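Local coordinates for protein N6 adenine specific DNA methylase (Encephalitozoon cuniculi, PDB 3Q87) that is the SAM-binding catalytic subunit of the Mtq2-Trm112 methyltransferase complex, which methylates the translation termination factor eRF1, at residues B[12-17]-B[35-40]; B[112-117]-B[139-144]. One frame throughout, in Å; residues are numbered along the deposited sequence.

Contact 1 of 2, residues B[12-17]-B[35-40]; sequences TLMDAL and GVITEQ
Met14 and Ile37 meet because each first torsion sets the next carbon anti to its own carbonyl carbon: Met14 CG at chi1 -66°, Ile37 CG1 at chi1 -61°. Their helices, 8-20 and 36-41, run side by side on one face of a Rossmann-like methyltransferase sheet; the short axes are 10.6 Å apart and 15° from parallel. Met14 CG lies 3.7 Å from Ile37 CG1. The thioether continues past it, and the chain bends at its last torsion, which brings Met14 CE to within 3.5 Å of Val36 O, while SD packs on the valine methyls. Two leucines on the other helix close around Ile37, each crossing it at about a right angle: Leu13 CD2 reaches Ile37 CD1 at 3.7 Å, and Leu17 CD1 reaches Ile37 CG2 at 3.9 Å. Leu13 and Leu17 also rest on Val83 of strand 81-84. Ile37 itself touches bound S-adenosylmethionine, which puts this contact at the wall of the cofactor pocket. Gln40 slides past Met14 in the opposite direction, bringing its CB 3.9 Å from Met14 CE.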
ATOM      1  N   THR B  12     -10.732  16.724  -5.497  1.00 19.14           N
ATOM      2  CA  THR B  12     -12.059  16.351  -5.016  1.00 20.75           C
ATOM      3  C   THR B  12     -11.992  15.077  -4.147  1.00 23.09           C
ATOM      4  O   THR B  12     -12.712  14.956  -3.160  1.00 24.43           O
ATOM      5  CB  THR B  12     -13.100  16.177  -6.157  1.00 23.94           C
ATOM      6  OG1 THR B  12     -13.052  14.842  -6.659  1.00 47.63           O
ATOM      7  CG2 THR B  12     -12.834  17.145  -7.290  1.00 26.26           C
ATOM      8  N   LEU B  13     -11.126  14.133  -4.508  1.00 26.69           N
ATOM      9  CA  LEU B  13     -10.899  12.972  -3.649  1.00 23.60           C
ATOM     10  C   LEU B  13     -10.330  13.443  -2.309  1.00 23.28           C
ATOM     11  O   LEU B  13     -10.831  13.080  -1.246  1.00 20.52           O
ATOM     12  CB  LEU B  13      -9.989  11.932  -4.337  1.00 11.68           C
ATOM     13  CG  LEU B  13      -9.636  10.640  -3.575  1.00 20.10           C
ATOM     14  CD1 LEU B  13     -10.867   9.988  -2.978  1.00 23.20           C
ATOM     15  CD2 LEU B  13      -8.865   9.626  -4.462  1.00 15.65           C
ATOM     16  N   MET B  14      -9.309  14.291  -2.362  1.00 18.93           N
ATOM     17  CA  MET B  14      -8.700  14.799  -1.143  1.00 23.82           C
ATOM     18  C   MET B  14      -9.705  15.539  -0.257  1.00 29.61           C
ATOM     19  O   MET B  14      -9.699  15.371   0.965  1.00 25.94           O
ATOM     20  CB  MET B  14      -7.515  15.704  -1.473  1.00 24.27           C
ATOM     21  CG  MET B  14      -6.366  14.942  -2.119  1.00 29.21           C
ATOM     22  SD  MET B  14      -4.921  15.960  -2.530  1.00 33.68           S
ATOM     23  CE  MET B  14      -4.247  16.331  -0.903  1.00 27.99           C
ATOM     24  N   ASP B  15     -10.559  16.356  -0.869  1.00 23.30           N
ATOM     25  CA  ASP B  15     -11.565  17.094  -0.113  1.00 25.29           C
ATOM     26  C   ASP B  15     -12.513  16.136   0.602  1.00 23.45           C
ATOM     27  O   ASP B  15     -12.813  16.322   1.780  1.00 25.01           O
ATOM     28  CB  ASP B  15     -12.364  18.051  -1.011  1.00 34.05           C
ATOM     29  CG  ASP B  15     -11.595  19.327  -1.354  1.00 41.13           C
ATOM     30  OD1 ASP B  15     -10.505  19.567  -0.779  1.00 48.61           O
ATOM     31  OD2 ASP B  15     -12.089  20.094  -2.208  1.00 46.51           O
ATOM     32  N   ALA B  16     -12.967  15.098  -0.097  1.00 21.43           N
ATOM     33  CA  ALA B  16     -13.852  14.126   0.537  1.00 26.67           C
ATOM     34  C   ALA B  16     -13.179  13.357   1.686  1.00 31.32           C
ATOM     35  O   ALA B  16     -13.803  13.111   2.725  1.00 26.97           O
ATOM     36  CB  ALA B  16     -14.446  13.179  -0.485  1.00 24.60           C
ATOM     37  N   LEU B  17     -11.914  12.981   1.496  1.00 27.01           N
ATOM     38  CA  LEU B  17     -11.148  12.280   2.528  1.00 25.54           C
ATOM     39  C   LEU B  17     -11.007  13.165   3.753  1.00 27.22           C
ATOM     40  O   LEU B  17     -11.070  12.702   4.895  1.00 26.56           O
ATOM     41  CB  LEU B  17      -9.755  11.897   2.015  1.00 22.55           C
ATOM     42  CG  LEU B  17      -9.713  10.803   0.936  1.00 27.99           C
ATOM     43  CD1 LEU B  17      -8.334  10.702   0.329  1.00 26.46           C
ATOM     44  CD2 LEU B  17     -10.145   9.457   1.507  1.00 25.25           C
ATOM     45  N   GLY B  35       2.434  11.240  -4.808  1.00 17.95           N
ATOM     46  CA  GLY B  35       2.105  11.173  -3.389  1.00 16.34           C
ATOM     47  C   GLY B  35       1.381  12.351  -2.771  1.00 16.90           C
ATOM     48  O   GLY B  35       1.422  12.529  -1.555  1.00 18.24           O
ATOM     49  N   VAL B  36       0.704  13.152  -3.589  1.00 14.07           N
ATOM     50  CA  VAL B  36      -0.074  14.267  -3.053  1.00 18.62           C
ATOM     51  C   VAL B  36      -1.112  13.785  -2.029  1.00 19.34           C
ATOM     52  O   VAL B  36      -1.294  14.398  -0.986  1.00 17.32           O
ATOM     53  CB  VAL B  36      -0.721  15.133  -4.184  1.00 19.88           C
ATOM     54  CG1 VAL B  36      -1.923  14.410  -4.834  1.00 21.87           C
ATOM     55  CG2 VAL B  36      -1.099  16.499  -3.667  1.00 23.42           C
ATOM     56  N   ILE B  37      -1.776  12.669  -2.304  1.00 17.85           N
ATOM     57  CA  ILE B  37      -2.754  12.156  -1.346  1.00 16.75           C
ATOM     58  C   ILE B  37      -2.089  11.499  -0.117  1.00 16.32           C
ATOM     59  O   ILE B  37      -2.546  11.673   1.027  1.00 16.73           O
ATOM     60  CB  ILE B  37      -3.748  11.200  -2.027  1.00 18.92           C
ATOM     61  CG1 ILE B  37      -4.517  11.943  -3.123  1.00 18.42           C
ATOM     62  CG2 ILE B  37      -4.720  10.637  -1.007  1.00 18.95           C
ATOM     63  CD1 ILE B  37      -5.504  11.045  -3.889  1.00 22.52           C
ATOM     64  N   THR B  38      -0.994  10.780  -0.354  1.00 16.49           N
ATOM     65  CA  THR B  38      -0.179  10.228   0.728  1.00 16.79           C
ATOM     66  C   THR B  38       0.237  11.317   1.723  1.00 17.23           C
ATOM     67  O   THR B  38       0.166  11.132   2.938  1.00 21.51           O
ATOM     68  CB  THR B  38       1.100   9.519   0.188  1.00 17.38           C
ATOM     69  OG1 THR B  38       0.739   8.289  -0.445  1.00 19.52           O
ATOM     70  CG2 THR B  38       2.092   9.221   1.334  1.00 13.45           C
ATOM     71  N   GLU B  39       0.670  12.451   1.192  1.00 16.65           N
ATOM     72  CA  GLU B  39       1.077  13.585   2.019  1.00 23.51           C
ATOM     73  C   GLU B  39      -0.012  14.006   3.018  1.00 23.85           C
ATOM     74  O   GLU B  39       0.274  14.313   4.178  1.00 25.35           O
ATOM     75  CB  GLU B  39       1.458  14.770   1.130  1.00 19.36           C
ATOM     76  CG  GLU B  39       2.322  15.822   1.835  1.00 30.07           C
ATOM     77  CD  GLU B  39       2.801  16.910   0.880  1.00 31.99           C
ATOM     78  OE1 GLU B  39       4.008  17.223   0.889  1.00 39.71           O
ATOM     79  OE2 GLU B  39       1.971  17.448   0.115  1.00 41.03           O
ATOM     80  N   GLN B  40      -1.259  14.023   2.564  1.00 17.96           N
ATOM     81  CA  GLN B  40      -2.373  14.389   3.433  1.00 23.27           C
ATOM     82  C   GLN B  40      -2.722  13.251   4.408  1.00 24.10           C
ATOM     83  O   GLN B  40      -2.963  13.482   5.601  1.00 26.48           O
ATOM     84  CB  GLN B  40      -3.584  14.778   2.584  1.00 23.32           C
ATOM     85  CG  GLN B  40      -4.903  14.698   3.319  1.00 29.34           C
ATOM     86  CD  GLN B  40      -6.088  14.584   2.377  1.00 32.72           C
ATOM     87  OE1 GLN B  40      -7.115  15.230   2.572  1.00 36.01           O
ATOM     88  NE2 GLN B  40      -5.943  13.763   1.342  1.00 32.10           N
TER

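Contact 2 of 2, residues B[112-117]-B[139-144]; sequences DAVTVG and RGYGTR
Arg139 and Tyr141 both reach for backbone carbonyls of 112-117, the connection from helix 105-113 to strand 118-124 in the Rossmann-like sheet. Arg139 NH2 donates to Val114 O at 2.6 Å, with an N-H...O angle of 146°. The donor stands above the carbonyl plane, 53° out of it, and the acceptor is somewhat tilted from the guanidinium plane. Asp112 O lies over the centre of one guanidinium face, 3.4 Å from Arg139 CZ, and Thr115 CG2 comes up at the edge beside NH2. One carbonyl therefore covers the flat group while another takes its N-H.

Tyr141 OH gives its proton to Val116 O at 2.7 Å, here in the carbonyl plane and on a lone pair. Val114 reaches the same phenol from its side chain: CG1 packs 3.8 Å from Tyr141 CE2, and CG2 lies beside OH. A polar tip and an apolar flank thus hold the ring against Val114 and Val116.

Farther out, the bends of Arg139 at chi2 and chi3 fold its chain back toward the end of helix 105-113, where NE makes a weak hydrogen bond to Val111 O. Gln76 bonds to Ala113 O and Thr115 N, and Leu119 of strand 118-124 touches both Val114 and Tyr141. Helix 129-138 ends in a Schellman motif at Gly140, whose positive phi (96°) turns the chain out of the helix between the arginine and the tyrosine. Strand 142-150 then continues along the sheet edge, pairing with strand 155-162 through Gly142 and Arg144. At the tyrosine, CE1 approaches the accepting carbonyl too, 3.1 Å from Val116 O.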
ATOM      1  N   ASP B 112     -12.896  -6.364  -8.544  1.00 21.85           N
ATOM      2  CA  ASP B 112     -12.907  -7.814  -8.416  1.00 21.93           C
ATOM      3  C   ASP B 112     -11.811  -8.430  -7.548  1.00 25.92           C
ATOM      4  O   ASP B 112     -11.857  -9.619  -7.253  1.00 28.84           O
ATOM      5  CB  ASP B 112     -12.994  -8.499  -9.771  1.00 26.03           C
ATOM      6  CG  ASP B 112     -14.415  -8.900 -10.102  1.00 51.08           C
ATOM      7  OD1 ASP B 112     -15.183  -8.034 -10.587  1.00 54.28           O
ATOM      8  OD2 ASP B 112     -14.772 -10.072  -9.840  1.00 57.59           O
ATOM      9  N   ALA B 113     -10.851  -7.629  -7.106  1.00 22.90           N
ATOM     10  CA  ALA B 113      -9.797  -8.147  -6.237  1.00 24.16           C
ATOM     11  C   ALA B 113      -9.823  -7.576  -4.815  1.00 20.54           C
ATOM     12  O   ALA B 113      -9.156  -8.104  -3.925  1.00 14.89           O
ATOM     13  CB  ALA B 113      -8.431  -7.913  -6.867  1.00 18.96           C
ATOM     14  N   VAL B 114     -10.574  -6.496  -4.605  1.00 19.24           N
ATOM     15  CA  VAL B 114     -10.479  -5.755  -3.345  1.00 21.46           C
ATOM     16  C   VAL B 114     -11.252  -6.461  -2.233  1.00 17.29           C
ATOM     17  O   VAL B 114     -12.371  -6.928  -2.446  1.00 20.60           O
ATOM     18  CB  VAL B 114     -10.942  -4.262  -3.498  1.00 19.15           C
ATOM     19  CG1 VAL B 114     -12.432  -4.177  -3.819  1.00 15.18           C
ATOM     20  CG2 VAL B 114     -10.624  -3.467  -2.237  1.00 16.91           C
ATOM     21  N   THR B 115     -10.646  -6.564  -1.057  1.00 17.96           N
ATOM     22  CA  THR B 115     -11.290  -7.259   0.059  1.00 15.94           C
ATOM     23  C   THR B 115     -11.178  -6.509   1.382  1.00 20.37           C
ATOM     24  O   THR B 115     -11.648  -7.003   2.400  1.00 22.03           O
ATOM     25  CB  THR B 115     -10.726  -8.697   0.271  1.00 15.60           C
ATOM     26  OG1 THR B 115      -9.357  -8.623   0.683  1.00 24.71           O
ATOM     27  CG2 THR B 115     -10.821  -9.521  -1.007  1.00 23.32           C
ATOM     28  N   VAL B 116     -10.553  -5.331   1.380  1.00 20.11           N
ATOM     29  CA  VAL B 116     -10.378  -4.574   2.624  1.00 17.56           C
ATOM     30  C   VAL B 116     -11.720  -4.075   3.146  1.00 18.17           C
ATOM     31  O   VAL B 116     -12.697  -4.044   2.413  1.00 19.93           O
ATOM     32  CB  VAL B 116      -9.452  -3.367   2.449  1.00 17.04           C
ATOM     33  CG1 VAL B 116      -8.043  -3.821   2.121  1.00 20.83           C
ATOM     34  CG2 VAL B 116     -10.013  -2.436   1.370  1.00 19.86           C
ATOM     35  N   GLY B 117     -11.761  -3.682   4.413  1.00 16.94           N
ATOM     36  CA  GLY B 117     -13.014  -3.308   5.043  1.00 21.66           C
ATOM     37  C   GLY B 117     -13.641  -2.030   4.502  1.00 25.30           C
ATOM     38  O   GLY B 117     -14.863  -1.888   4.513  1.00 26.61           O
ATOM     39  N   ARG B 139     -19.622  -7.537  -4.479  1.00 26.20           N
ATOM     40  CA  ARG B 139     -18.405  -7.952  -3.804  1.00 28.61           C
ATOM     41  C   ARG B 139     -18.530  -7.818  -2.293  1.00 29.04           C
ATOM     42  O   ARG B 139     -17.578  -8.053  -1.553  1.00 31.90           O
ATOM     43  CB  ARG B 139     -17.211  -7.153  -4.335  1.00 28.49           C
ATOM     44  CG  ARG B 139     -16.815  -7.536  -5.753  1.00 21.63           C
ATOM     45  CD  ARG B 139     -15.937  -8.766  -5.738  1.00 28.37           C
ATOM     46  NE  ARG B 139     -14.718  -8.515  -4.973  1.00 32.59           N
ATOM     47  CZ  ARG B 139     -13.904  -9.466  -4.523  1.00 40.86           C
ATOM     48  NH1 ARG B 139     -14.179 -10.745  -4.748  1.00 36.50           N
ATOM     49  NH2 ARG B 139     -12.817  -9.134  -3.837  1.00 36.77           N
ATOM     50  N   GLY B 140     -19.717  -7.435  -1.837  1.00 34.85           N
ATOM     51  CA  GLY B 140     -19.976  -7.333  -0.415  1.00 32.89           C
ATOM     52  C   GLY B 140     -19.822  -5.943   0.168  1.00 31.20           C
ATOM     53  O   GLY B 140     -19.799  -5.787   1.386  1.00 34.98           O
ATOM     54  N   TYR B 141     -19.717  -4.923  -0.679  1.00 27.33           N
ATOM     55  CA  TYR B 141     -19.560  -3.570  -0.149  1.00 26.12           C
ATOM     56  C   TYR B 141     -20.871  -2.816  -0.135  1.00 33.39           C
ATOM     57  O   TYR B 141     -21.523  -2.675  -1.169  1.00 29.71           O
ATOM     58  CB  TYR B 141     -18.516  -2.759  -0.932  1.00 24.54           C
ATOM     59  CG  TYR B 141     -17.106  -3.251  -0.729  1.00 22.43           C
ATOM     60  CD1 TYR B 141     -16.337  -2.782   0.320  1.00 15.41           C
ATOM     61  CD2 TYR B 141     -16.553  -4.207  -1.580  1.00 25.81           C
ATOM     62  CE1 TYR B 141     -15.054  -3.246   0.525  1.00 24.47           C
ATOM     63  CE2 TYR B 141     -15.270  -4.681  -1.386  1.00 25.31           C
ATOM     64  CZ  TYR B 141     -14.522  -4.197  -0.327  1.00 27.00           C
ATOM     65  OH  TYR B 141     -13.239  -4.662  -0.119  1.00 21.81           O
ATOM     66  N   GLY B 142     -21.253  -2.323   1.034  1.00 25.50           N
ATOM     67  CA  GLY B 142     -22.283  -1.305   1.078  1.00 30.20           C
ATOM     68  C   GLY B 142     -21.633  -0.053   0.522  1.00 38.08           C
ATOM     69  O   GLY B 142     -20.525   0.291   0.924  1.00 31.71           O
ATOM     70  N   THR B 143     -22.295   0.618  -0.413  1.00 32.97           N
ATOM     71  CA  THR B 143     -21.699   1.771  -1.079  1.00 39.72           C
ATOM     72  C   THR B 143     -22.509   3.037  -0.894  1.00 40.50           C
ATOM     73  O   THR B 143     -23.700   2.988  -0.611  1.00 44.41           O
ATOM     74  CB  THR B 143     -21.588   1.535  -2.604  1.00 41.40           C
ATOM     75  OG1 THR B 143     -22.892   1.609  -3.206  1.00 39.12           O
ATOM     76  CG2 THR B 143     -20.975   0.183  -2.884  1.00 36.21           C
ATOM     77  N   ARG B 144     -21.854   4.178  -1.061  1.00 42.87           N
ATOM     78  CA  ARG B 144     -22.564   5.429  -1.285  1.00 33.79           C
ATOM     79  C   ARG B 144     -21.666   6.401  -2.018  1.00 44.17           C
ATOM     80  O   ARG B 144     -20.435   6.337  -1.903  1.00 36.12           O
ATOM     81  CB  ARG B 144     -23.085   6.034   0.016  1.00 38.65           C
ATOM     82  CG  ARG B 144     -22.030   6.495   0.999  1.00 42.79           C
ATOM     83  CD  ARG B 144     -22.708   6.964   2.276  1.00 50.61           C
ATOM     84  NE  ARG B 144     -21.780   7.560   3.233  1.00 59.68           N
ATOM     85  CZ  ARG B 144     -21.597   8.869   3.383  1.00 58.17           C
ATOM     86  NH1 ARG B 144     -22.277   9.731   2.632  1.00 44.33           N
ATOM     87  NH2 ARG B 144     -20.731   9.321   4.286  1.00 54.93           N
TER

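Contact 1 closes before contact 2 opens along the chain. Their centres are about 20 Å apart and their nearest atoms about 8 Å, without touching. One mixed sheet relates them: in contact 1, residues of helix 8-20 pack on strand 81-84, while contact 2 joins the entry to the neighbouring strand 118-124 with the start of edge strand 142-150. Strand 155-162 lies between those two strands and also meets helix 8-20 through Thr12 and Ala16. Contact 1 borders the cofactor directly through Ile37, whereas the side chain of Ala113 in contact 2 is about 11 Å from it. The pair thus spans the fold from cofactor pocket to sheet edge.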